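Local structure of putative sulfatase yidJ (Bacteroides fragilis, 2QZU) at residues V51-L56 / G285-V290; G86-G91 / E470-P475; T418-Y423 / L437-N442. The protein probably hydrolyses sulfate esters, as expected of a metal-dependent sulfatase of the alkaline phosphatase clan. All coordinates share one frame; numbering follows the deposited sequence.

Interaction 1 (V51-L56 / G285-V290)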
loop_
_atom_site.group_PDB
_atom_site.type_symbol
_atom_site.label_atom_id
_atom_site.label_comp_id
_atom_site.label_asym_id
_atom_site.label_seq_id
_atom_site.Cartn_x
_atom_site.Cartn_y
_atom_site.Cartn_z
ATOM N N VAL A 51 -10.114 22.007 -6.004
ATOM C CA VAL A 51 -9.409 21.069 -6.861
ATOM C C VAL A 51 -9.267 21.719 -8.236
ATOM O O VAL A 51 -10.184 22.389 -8.714
ATOM C CB VAL A 51 -10.169 19.720 -6.965
ATOM C CG1 VAL A 51 -11.552 19.930 -7.562
ATOM C CG2 VAL A 51 -9.359 18.737 -7.797
ATOM N N LYS A 52 -8.106 21.532 -8.859
ATOM C CA LYS A 52 -7.835 22.122 -10.162
ATOM C C LYS A 52 -8.125 21.172 -11.314
ATOM O O LYS A 52 -7.494 20.122 -11.435
ATOM C CB LYS A 52 -6.379 22.585 -10.228
ATOM C CG LYS A 52 -6.032 23.637 -9.181
ATOM C CD LYS A 52 -4.576 24.050 -9.266
ATOM C CE LYS A 52 -4.251 25.114 -8.229
ATOM N NZ LYS A 52 -5.072 26.342 -8.426
ATOM N N THR A 53 -9.087 21.555 -12.151
ATOM C CA THR A 53 -9.488 20.771 -13.318
ATOM C C THR A 53 -9.707 21.736 -14.483
ATOM O O THR A 53 -10.817 21.875 -14.993
ATOM C CB THR A 53 -10.807 19.999 -13.055
ATOM O OG1 THR A 53 -11.858 20.922 -12.734
ATOM C CG2 THR A 53 -10.632 19.024 -11.903
ATOM N N PRO A 54 -8.639 22.413 -14.924
ATOM C CA PRO A 54 -8.789 23.359 -16.033
ATOM C C PRO A 54 -9.342 22.792 -17.344
ATOM O O PRO A 54 -10.088 23.474 -18.048
ATOM C CB PRO A 54 -7.381 23.937 -16.185
ATOM C CG PRO A 54 -6.495 22.798 -15.748
ATOM C CD PRO A 54 -7.226 22.289 -14.520
ATOM N N HIS A 55 -8.990 21.556 -17.675
ATOM C CA HIS A 55 -9.463 20.971 -18.926
ATOM C C HIS A 55 -10.935 20.570 -18.873
ATOM O O HIS A 55 -11.665 20.739 -19.851
ATOM C CB HIS A 55 -8.564 19.793 -19.304
ATOM C CG HIS A 55 -7.141 20.193 -19.535
ATOM N ND1 HIS A 55 -6.748 20.941 -20.622
ATOM C CD2 HIS A 55 -6.029 20.008 -18.784
ATOM C CE1 HIS A 55 -5.458 21.204 -20.532
ATOM N NE2 HIS A 55 -4.997 20.649 -19.423
ATOM N N LEU A 56 -11.379 20.056 -17.731
ATOM C CA LEU A 56 -12.779 19.693 -17.589
ATOM C C LEU A 56 -13.615 20.968 -17.497
ATOM O O LEU A 56 -14.758 20.997 -17.951
ATOM C CB LEU A 56 -12.991 18.826 -16.344
ATOM C CG LEU A 56 -12.429 17.407 -16.457
ATOM C CD1 LEU A 56 -12.632 16.671 -15.144
ATOM C CD2 LEU A 56 -13.128 16.671 -17.593
ATOM N N GLY A 285 -4.352 15.152 -12.432
ATOM C CA GLY A 285 -3.605 14.386 -13.415
ATOM C C GLY A 285 -4.553 13.821 -14.460
ATOM O O GLY A 285 -4.266 13.835 -15.657
ATOM N N VAL A 286 -5.691 13.310 -14.006
ATOM C CA VAL A 286 -6.683 12.765 -14.924
ATOM C C VAL A 286 -7.138 13.898 -15.845
ATOM O O VAL A 286 -7.242 13.723 -17.059
ATOM C CB VAL A 286 -7.895 12.181 -14.152
ATOM C CG1 VAL A 286 -9.099 12.035 -15.074
ATOM C CG2 VAL A 286 -7.526 10.812 -13.580
ATOM N N ASP A 287 -7.383 15.063 -15.254
ATOM C CA ASP A 287 -7.827 16.242 -15.991
ATOM C C ASP A 287 -6.881 16.586 -17.141
ATOM O O ASP A 287 -7.317 16.836 -18.265
ATOM C CB ASP A 287 -7.928 17.437 -15.038
ATOM C CG ASP A 287 -8.441 18.693 -15.723
ATOM O OD1 ASP A 287 -9.665 18.790 -15.956
ATOM O OD2 ASP A 287 -7.615 19.579 -16.028
ATOM N N GLU A 288 -5.583 16.588 -16.860
ATOM C CA GLU A 288 -4.598 16.916 -17.882
ATOM C C GLU A 288 -4.644 15.936 -19.047
ATOM O O GLU A 288 -4.514 16.329 -20.208
ATOM C CB GLU A 288 -3.191 16.950 -17.274
ATOM C CG GLU A 288 -2.096 17.242 -18.290
ATOM C CD GLU A 288 -0.788 17.648 -17.640
ATOM O OE1 GLU A 288 -0.729 18.752 -17.062
ATOM O OE2 GLU A 288 0.180 16.864 -17.705
ATOM N N ASN A 289 -4.839 14.658 -18.748
ATOM C CA ASN A 289 -4.896 13.669 -19.809
ATOM C C ASN A 289 -6.206 13.737 -20.588
ATOM O O ASN A 289 -6.244 13.407 -21.771
ATOM C CB ASN A 289 -4.618 12.281 -19.231
ATOM C CG ASN A 289 -3.146 12.087 -18.932
ATOM O OD1 ASN A 289 -2.323 12.059 -19.849
ATOM N ND2 ASN A 289 -2.798 11.991 -17.650
ATOM N N VAL A 290 -7.275 14.183 -19.934
ATOM C CA VAL A 290 -8.546 14.352 -20.628
ATOM C C VAL A 290 -8.307 15.501 -21.612
ATOM O O VAL A 290 -8.784 15.478 -22.747
ATOM C CB VAL A 290 -9.687 14.739 -19.659
ATOM C CG1 VAL A 290 -10.904 15.217 -20.448
ATOM C CG2 VAL A 290 -10.069 13.534 -18.800
#

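Interaction 2 (G86-G91 / E470-P475)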
loop_
_atom_site.group_PDB
_atom_site.type_symbol
_atom_site.label_atom_id
_atom_site.label_comp_id
_atom_site.label_asym_id
_atom_site.label_seq_id
_atom_site.Cartn_x
_atom_site.Cartn_y
_atom_site.Cartn_z
ATOM N N GLY A 86 -28.119 -1.087 -19.815
ATOM C CA GLY A 86 -29.267 -0.203 -19.707
ATOM C C GLY A 86 -30.338 -0.819 -18.816
ATOM O O GLY A 86 -31.501 -0.412 -18.851
HETATM N N MSE A 87 -29.945 -1.806 -18.016
HETATM C CA MSE A 87 -30.868 -2.486 -17.110
HETATM C C MSE A 87 -30.440 -2.273 -15.668
HETATM O O MSE A 87 -29.262 -2.064 -15.387
HETATM C CB MSE A 87 -30.898 -3.990 -17.401
HETATM C CG MSE A 87 -31.317 -4.345 -18.824
HETATM SE SE MSE A 87 -31.376 -6.266 -19.123
HETATM C CE MSE A 87 -29.742 -6.489 -20.130
ATOM N N TYR A 88 -31.395 -2.321 -14.748
ATOM C CA TYR A 88 -31.051 -2.157 -13.347
ATOM C C TYR A 88 -30.338 -3.456 -12.920
ATOM O O TYR A 88 -30.393 -4.451 -13.640
ATOM C CB TYR A 88 -32.321 -1.782 -12.574
ATOM C CG TYR A 88 -32.754 -0.372 -12.969
ATOM C CD1 TYR A 88 -32.002 0.740 -12.576
ATOM C CD2 TYR A 88 -33.838 -0.156 -13.827
ATOM C CE1 TYR A 88 -32.309 2.024 -13.030
ATOM C CE2 TYR A 88 -34.152 1.126 -14.290
ATOM C CZ TYR A 88 -33.381 2.211 -13.888
ATOM O OH TYR A 88 -33.668 3.478 -14.359
ATOM N N PRO A 89 -29.652 -3.468 -11.760
ATOM C CA PRO A 89 -28.918 -4.661 -11.310
ATOM C C PRO A 89 -29.480 -6.078 -11.438
ATOM O O PRO A 89 -28.766 -6.975 -11.892
ATOM C CB PRO A 89 -28.515 -4.307 -9.874
ATOM C CG PRO A 89 -29.534 -3.319 -9.449
ATOM C CD PRO A 89 -29.750 -2.477 -10.674
ATOM N N ILE A 90 -30.728 -6.302 -11.053
ATOM C CA ILE A 90 -31.282 -7.648 -11.161
ATOM C C ILE A 90 -31.252 -8.130 -12.609
ATOM O O ILE A 90 -30.851 -9.263 -12.891
ATOM C CB ILE A 90 -32.727 -7.706 -10.625
ATOM C CG1 ILE A 90 -32.761 -7.187 -9.183
ATOM C CG2 ILE A 90 -33.246 -9.141 -10.682
ATOM C CD1 ILE A 90 -31.806 -7.912 -8.244
ATOM N N GLY A 91 -31.655 -7.251 -13.523
ATOM C CA GLY A 91 -31.671 -7.592 -14.935
ATOM C C GLY A 91 -30.302 -7.675 -15.583
ATOM O O GLY A 91 -30.069 -8.525 -16.441
ATOM N N GLU A 470 -41.795 -2.902 -8.857
ATOM C CA GLU A 470 -42.682 -3.748 -9.655
ATOM C C GLU A 470 -42.462 -3.472 -11.149
ATOM O O GLU A 470 -42.420 -4.392 -11.966
ATOM C CB GLU A 470 -44.149 -3.492 -9.276
ATOM C CG GLU A 470 -44.483 -3.892 -7.836
ATOM C CD GLU A 470 -45.920 -3.591 -7.439
ATOM O OE1 GLU A 470 -46.344 -2.425 -7.569
ATOM O OE2 GLU A 470 -46.619 -4.520 -6.986
ATOM N N LYS A 471 -42.301 -2.198 -11.485
ATOM C CA LYS A 471 -42.082 -1.774 -12.867
ATOM C C LYS A 471 -40.799 -2.368 -13.442
ATOM O O LYS A 471 -40.742 -2.705 -14.626
ATOM C CB LYS A 471 -42.012 -0.245 -12.925
ATOM C CG LYS A 471 -41.854 0.348 -14.316
ATOM C CD LYS A 471 -41.913 1.871 -14.242
ATOM C CE LYS A 471 -41.825 2.516 -15.620
ATOM N NZ LYS A 471 -40.501 2.307 -16.263
ATOM N N THR A 472 -39.782 -2.499 -12.596
ATOM C CA THR A 472 -38.492 -3.032 -13.022
ATOM C C THR A 472 -38.321 -4.539 -12.802
ATOM O O THR A 472 -37.217 -5.066 -12.926
ATOM C CB THR A 472 -37.333 -2.265 -12.328
ATOM O OG1 THR A 472 -37.522 -2.287 -10.906
ATOM C CG2 THR A 472 -37.299 -0.815 -12.798
ATOM N N ASN A 473 -39.415 -5.229 -12.482
ATOM C CA ASN A 473 -39.383 -6.681 -12.276
ATOM C C ASN A 473 -38.322 -7.079 -11.249
ATOM O O ASN A 473 -37.494 -7.958 -11.497
ATOM C CB ASN A 473 -39.112 -7.379 -13.614
ATOM C CG ASN A 473 -39.369 -8.882 -13.572
ATOM O OD1 ASN A 473 -39.095 -9.594 -14.539
ATOM N ND2 ASN A 473 -39.904 -9.366 -12.458
ATOM N N ASP A 474 -38.359 -6.414 -10.098
ATOM C CA ASP A 474 -37.418 -6.659 -9.009
ATOM C C ASP A 474 -38.182 -7.339 -7.873
ATOM O O ASP A 474 -39.088 -6.744 -7.288
ATOM C CB ASP A 474 -36.841 -5.314 -8.550
ATOM C CG ASP A 474 -35.664 -5.460 -7.600
ATOM O OD1 ASP A 474 -34.891 -4.485 -7.481
ATOM O OD2 ASP A 474 -35.513 -6.527 -6.973
ATOM N N PRO A 475 -37.840 -8.601 -7.558
ATOM C CA PRO A 475 -38.508 -9.353 -6.487
ATOM C C PRO A 475 -38.591 -8.643 -5.130
ATOM O O PRO A 475 -39.449 -8.969 -4.310
ATOM C CB PRO A 475 -37.692 -10.640 -6.410
ATOM C CG PRO A 475 -37.282 -10.851 -7.835
ATOM C CD PRO A 475 -36.858 -9.454 -8.255
#

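Interaction 3 (T418-Y423 / L437-N442)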
loop_
_atom_site.group_PDB
_atom_site.type_symbol
_atom_site.label_atom_id
_atom_site.label_comp_id
_atom_site.label_asym_id
_atom_site.label_seq_id
_atom_site.Cartn_x
_atom_site.Cartn_y
_atom_site.Cartn_z
ATOM N N THR A 418 -34.979 11.895 -4.654
ATOM C CA THR A 418 -35.737 12.941 -5.329
ATOM C C THR A 418 -34.859 14.185 -5.263
ATOM O O THR A 418 -33.789 14.155 -4.649
ATOM C CB THR A 418 -37.078 13.247 -4.627
ATOM O OG1 THR A 418 -36.841 14.070 -3.479
ATOM C CG2 THR A 418 -37.762 11.957 -4.194
ATOM N N ASP A 419 -35.302 15.275 -5.880
ATOM C CA ASP A 419 -34.515 16.499 -5.863
ATOM C C ASP A 419 -34.338 17.066 -4.458
ATOM O O ASP A 419 -33.568 18.003 -4.262
ATOM C CB ASP A 419 -35.137 17.567 -6.773
ATOM C CG ASP A 419 -36.601 17.814 -6.473
ATOM O OD1 ASP A 419 -37.003 17.714 -5.294
ATOM O OD2 ASP A 419 -37.350 18.125 -7.423
ATOM N N ARG A 420 -35.038 16.495 -3.481
ATOM C CA ARG A 420 -34.936 16.973 -2.104
ATOM C C ARG A 420 -34.649 15.886 -1.072
ATOM O O ARG A 420 -33.885 16.108 -0.129
ATOM C CB ARG A 420 -36.223 17.698 -1.698
ATOM C CG ARG A 420 -36.227 18.147 -0.241
ATOM C CD ARG A 420 -37.529 18.829 0.150
ATOM N NE ARG A 420 -37.489 19.292 1.535
ATOM C CZ ARG A 420 -38.512 19.857 2.169
ATOM N NH1 ARG A 420 -39.670 20.035 1.547
ATOM N NH2 ARG A 420 -38.376 20.245 3.429
ATOM N N TYR A 421 -35.257 14.717 -1.254
ATOM C CA TYR A 421 -35.102 13.610 -0.312
ATOM C C TYR A 421 -34.350 12.383 -0.819
ATOM O O TYR A 421 -34.342 12.086 -2.009
ATOM C CB TYR A 421 -36.485 13.116 0.135
ATOM C CG TYR A 421 -37.352 14.134 0.840
ATOM C CD1 TYR A 421 -37.148 14.439 2.184
ATOM C CD2 TYR A 421 -38.383 14.787 0.162
ATOM C CE1 TYR A 421 -37.954 15.370 2.842
ATOM C CE2 TYR A 421 -39.194 15.719 0.809
ATOM C CZ TYR A 421 -38.971 16.004 2.146
ATOM O OH TYR A 421 -39.766 16.927 2.789
ATOM N N THR A 422 -33.718 11.674 0.111
ATOM C CA THR A 422 -33.059 10.413 -0.202
ATOM C C THR A 422 -33.743 9.444 0.757
ATOM O O THR A 422 -33.659 9.603 1.977
ATOM C CB THR A 422 -31.543 10.441 0.069
ATOM O OG1 THR A 422 -30.913 11.338 -0.853
ATOM C CG2 THR A 422 -30.944 9.046 -0.121
ATOM N N TYR A 423 -34.449 8.468 0.196
ATOM C CA TYR A 423 -35.182 7.477 0.979
ATOM C C TYR A 423 -34.655 6.086 0.673
ATOM O O TYR A 423 -34.366 5.766 -0.478
ATOM C CB TYR A 423 -36.672 7.544 0.625
ATOM C CG TYR A 423 -37.536 6.499 1.298
ATOM C CD1 TYR A 423 -37.889 6.616 2.641
ATOM C CD2 TYR A 423 -38.003 5.392 0.587
ATOM C CE1 TYR A 423 -38.687 5.658 3.261
ATOM C CE2 TYR A 423 -38.804 4.428 1.198
ATOM C CZ TYR A 423 -39.140 4.570 2.536
ATOM O OH TYR A 423 -39.924 3.623 3.148
ATOM N N LEU A 437 -34.466 8.168 5.893
ATOM C CA LEU A 437 -34.967 9.306 5.142
ATOM C C LEU A 437 -34.175 10.557 5.494
ATOM O O LEU A 437 -34.041 10.908 6.663
ATOM C CB LEU A 437 -36.453 9.538 5.436
ATOM C CG LEU A 437 -37.099 10.754 4.759
ATOM C CD1 LEU A 437 -36.984 10.627 3.247
ATOM C CD2 LEU A 437 -38.561 10.860 5.179
ATOM N N PHE A 438 -33.638 11.214 4.472
ATOM C CA PHE A 438 -32.875 12.441 4.667
ATOM C C PHE A 438 -33.495 13.570 3.856
ATOM O O PHE A 438 -33.859 13.382 2.692
ATOM C CB PHE A 438 -31.422 12.280 4.202
ATOM C CG PHE A 438 -30.619 11.305 5.007
ATOM C CD1 PHE A 438 -30.122 10.144 4.416
ATOM C CD2 PHE A 438 -30.328 11.555 6.344
ATOM C CE1 PHE A 438 -29.340 9.247 5.150
ATOM C CE2 PHE A 438 -29.554 10.670 7.085
ATOM C CZ PHE A 438 -29.057 9.513 6.488
ATOM N N ASP A 439 -33.617 14.736 4.481
ATOM C CA ASP A 439 -34.140 15.927 3.823
ATOM C C ASP A 439 -32.869 16.694 3.475
ATOM O O ASP A 439 -32.289 17.357 4.333
ATOM C CB ASP A 439 -34.988 16.749 4.799
ATOM C CG ASP A 439 -35.529 18.025 4.175
ATOM O OD1 ASP A 439 -34.889 18.560 3.243
ATOM O OD2 ASP A 439 -36.588 18.503 4.626
ATOM N N ARG A 440 -32.431 16.600 2.224
ATOM C CA ARG A 440 -31.194 17.257 1.812
ATOM C C ARG A 440 -31.230 18.785 1.771
ATOM O O ARG A 440 -30.185 19.429 1.694
ATOM C CB ARG A 440 -30.737 16.705 0.461
ATOM C CG ARG A 440 -30.530 15.193 0.460
ATOM C CD ARG A 440 -29.604 14.766 -0.677
ATOM N NE ARG A 440 -30.060 15.265 -1.970
ATOM C CZ ARG A 440 -31.106 14.786 -2.640
ATOM N NH1 ARG A 440 -31.820 13.779 -2.149
ATOM N NH2 ARG A 440 -31.447 15.329 -3.799
ATOM N N THR A 441 -32.424 19.363 1.825
ATOM C CA THR A 441 -32.554 20.816 1.814
ATOM C C THR A 441 -32.146 21.377 3.177
ATOM O O THR A 441 -31.301 22.268 3.262
ATOM C CB THR A 441 -34.002 21.247 1.507
ATOM O OG1 THR A 441 -34.358 20.810 0.190
ATOM C CG2 THR A 441 -34.139 22.766 1.589
ATOM N N ASN A 442 -32.746 20.844 4.238
ATOM C CA ASN A 442 -32.448 21.292 5.600
ATOM C C ASN A 442 -31.260 20.552 6.207
ATOM O O ASN A 442 -30.651 21.018 7.171
ATOM C CB ASN A 442 -33.669 21.080 6.507
ATOM C CG ASN A 442 -34.744 22.131 6.304
ATOM O OD1 ASN A 442 -34.518 23.319 6.537
ATOM N ND2 ASN A 442 -35.923 21.697 5.875
HETATM O O HOH W 1 -31.042 18.148 -5.556
#

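Interaction 1 (V51-L56 / G285-V290)
Asp287 holds the first turn of helix 54-61 by presenting its carboxylate to the backbone amides of His55 and Leu56, making this a tertiary contact between the start of one helix and the flank of the long helix 267-299. Both helices belong to the alpha/beta fold of the alkaline phosphatase clan and pack near its mixed central sheet, where Phe310 of strand 306-311 touches both Leu56 and Val290. With CG anti to the backbone N (chi1 -178°), Asp287 extends toward the start of helix 54-61. His55 N bonds to Asp287 OD2 at 2.9 Å, almost straight (163°) and into the syn lone pair. Leu56 N meets Asp287 OD1 at 2.8 Å, also on the syn side but 17° out of the carboxylate plane. One bond to each oxygen fixes the rotation of the group. An acid suits this place because amides in a first helical turn lack acceptors within their own helix, whose dipole would probably favour the negative charge. Proline fits the start of that turn, where no N-H is needed, and its ring comes against one oxygen, Pro54 CD lying 3.1 Å from Asp287 OD2. The His55 ring has Glu288 O over one face and Asp287 OD2 at its edge. Beside the polar grip, Leu56 crosses Val290 at about a right angle, with CD2 of Leu56 3.9 Å from CG1 of Val290.

Interaction 2 (G86-G91 / E470-P475)
Ile90 and Asp474 are brought together by their first torsions: in Ile90, CG1 stands beside the backbone N and anti to the carbonyl carbon (chi1 -56°), while in Asp474, CG lies anti to the backbone N (chi1 -169°). The two side chains cross at about a right angle, and the touching is done by the CG1 methylene of Ile90, which lies 3.6 Å from Asp474 OD2 and 3.7 Å from Asp474 CG. An aliphatic branch is therefore laid against a carboxylate, a van der Waals contact without a hydrogen bond. The acid suits this place because its polar needs are met elsewhere: OD1 forms a salt bridge with Arg414, and OD2 accepts from Phe476 N. The other branch of Ile90 makes a looser apolar contact, CG2 of Ile90 lying 4.4 Å from Pro475 CD.

A second touch joins Tyr88 to Thr472, again at about a right angle. The methyl CG2 of Thr472 comes obliquely to the ring, 3.7 Å from Tyr88 CD2 and 4.0 Å from Tyr88 CE2. Threonine serves both needs of this position, giving its methyl to the ring while its hydroxyl bonds back to Trp468 O in the preceding helix.

Helix 455-471 ends in a Schellman motif, with Asp474 N bonded to Leu469 O and Asn473 N to Glu470 O; Asn473 is the C-prime residue, its positive phi being one asparagine tolerates well, and the chain then runs on to Asp474 beside Ile90.

Around the contact, Gln380 links both segments, accepting from Tyr88 N and donating to Thr472 O, and Trp468 of helix 455-471 meets the Tyr88 ring edge-to-face. Tyr402 of strand 399-404 touches both Pro89 and Asp474, so this strand borders the start of helix 89-92 as well as the chain leaving helix 455-471.

Interaction 3 (T418-Y423 / L437-N442)
Thr422 and Phe438 form a hydrogen-bonded pair of the antiparallel beta hairpin, strands 421-428 and 431-439 of the C-terminal four-stranded sheet. Their backbones bond in both directions, Thr422 N to Phe438 O at 3.1 Å and Phe438 N to Thr422 O at 3.0 Å; one more backbone bond, Arg440 N to Arg420 O, lies just beyond the strand ends.

The charged contact is a side-on grip of Asp439 by Arg420. Arg420, extended from CG to NE, reaches Asp439 OD1 with NE at 3.2 Å and Asp439 OD2 with NH2 at 2.8 Å, although the guanidinium and carboxylate planes are 64° apart. Asp439 OD1 also accepts from Thr441 N and Asn442 N in an Asx motif, three donors on one oxygen, which a carboxylate serves well.

Among the polar contacts, the Arg440 chain is bent at chi3 (-53°), and its guanidinium lies against residues 418-422. Arg440 NH2 donates to Thr418 O at 2.8 Å in the guanidinium plane, and NH1 bonds weakly to Thr422 OG1. Thr418 OG1 in turn accepts from Arg420 N and Tyr421 N, an ST motif that shapes the turn before the strand.

Apolar packing lies on the face that Tyr421, Tyr423 and Leu437 share with Asp439, against which helix 455-471 packs: Leu437 CD1 lies 4.0 Å from Tyr421 CD1. Tyr421 OH sits over the centre of the Arg420 guanidinium, 3.2 Å above its plane.

How the interactions relate
The three contacts are separate, each joining different parts of the chain. Interaction 1 belongs to the large alpha/beta region and lies on the opposite side of the chain's centre from interaction 2, their centres about 36 Å apart. Interactions 2 and 3 share the C-terminal part: helix 455-471 packs on the hairpin of interaction 3 through Leu457, and at its end enters interaction 2, about 23 Å away between centres. Arg414, partner of Asp474, comes from strand 412-417 of the same sheet. Segment 86-91 follows directly on helix 76-85, which starts at Ser76, the residue predicted to mature to 3-oxoalanine, probably the catalytic group as in other sulfatases, and unmodified here; interaction 2 thus ties the C-terminal part to the exit of that helix.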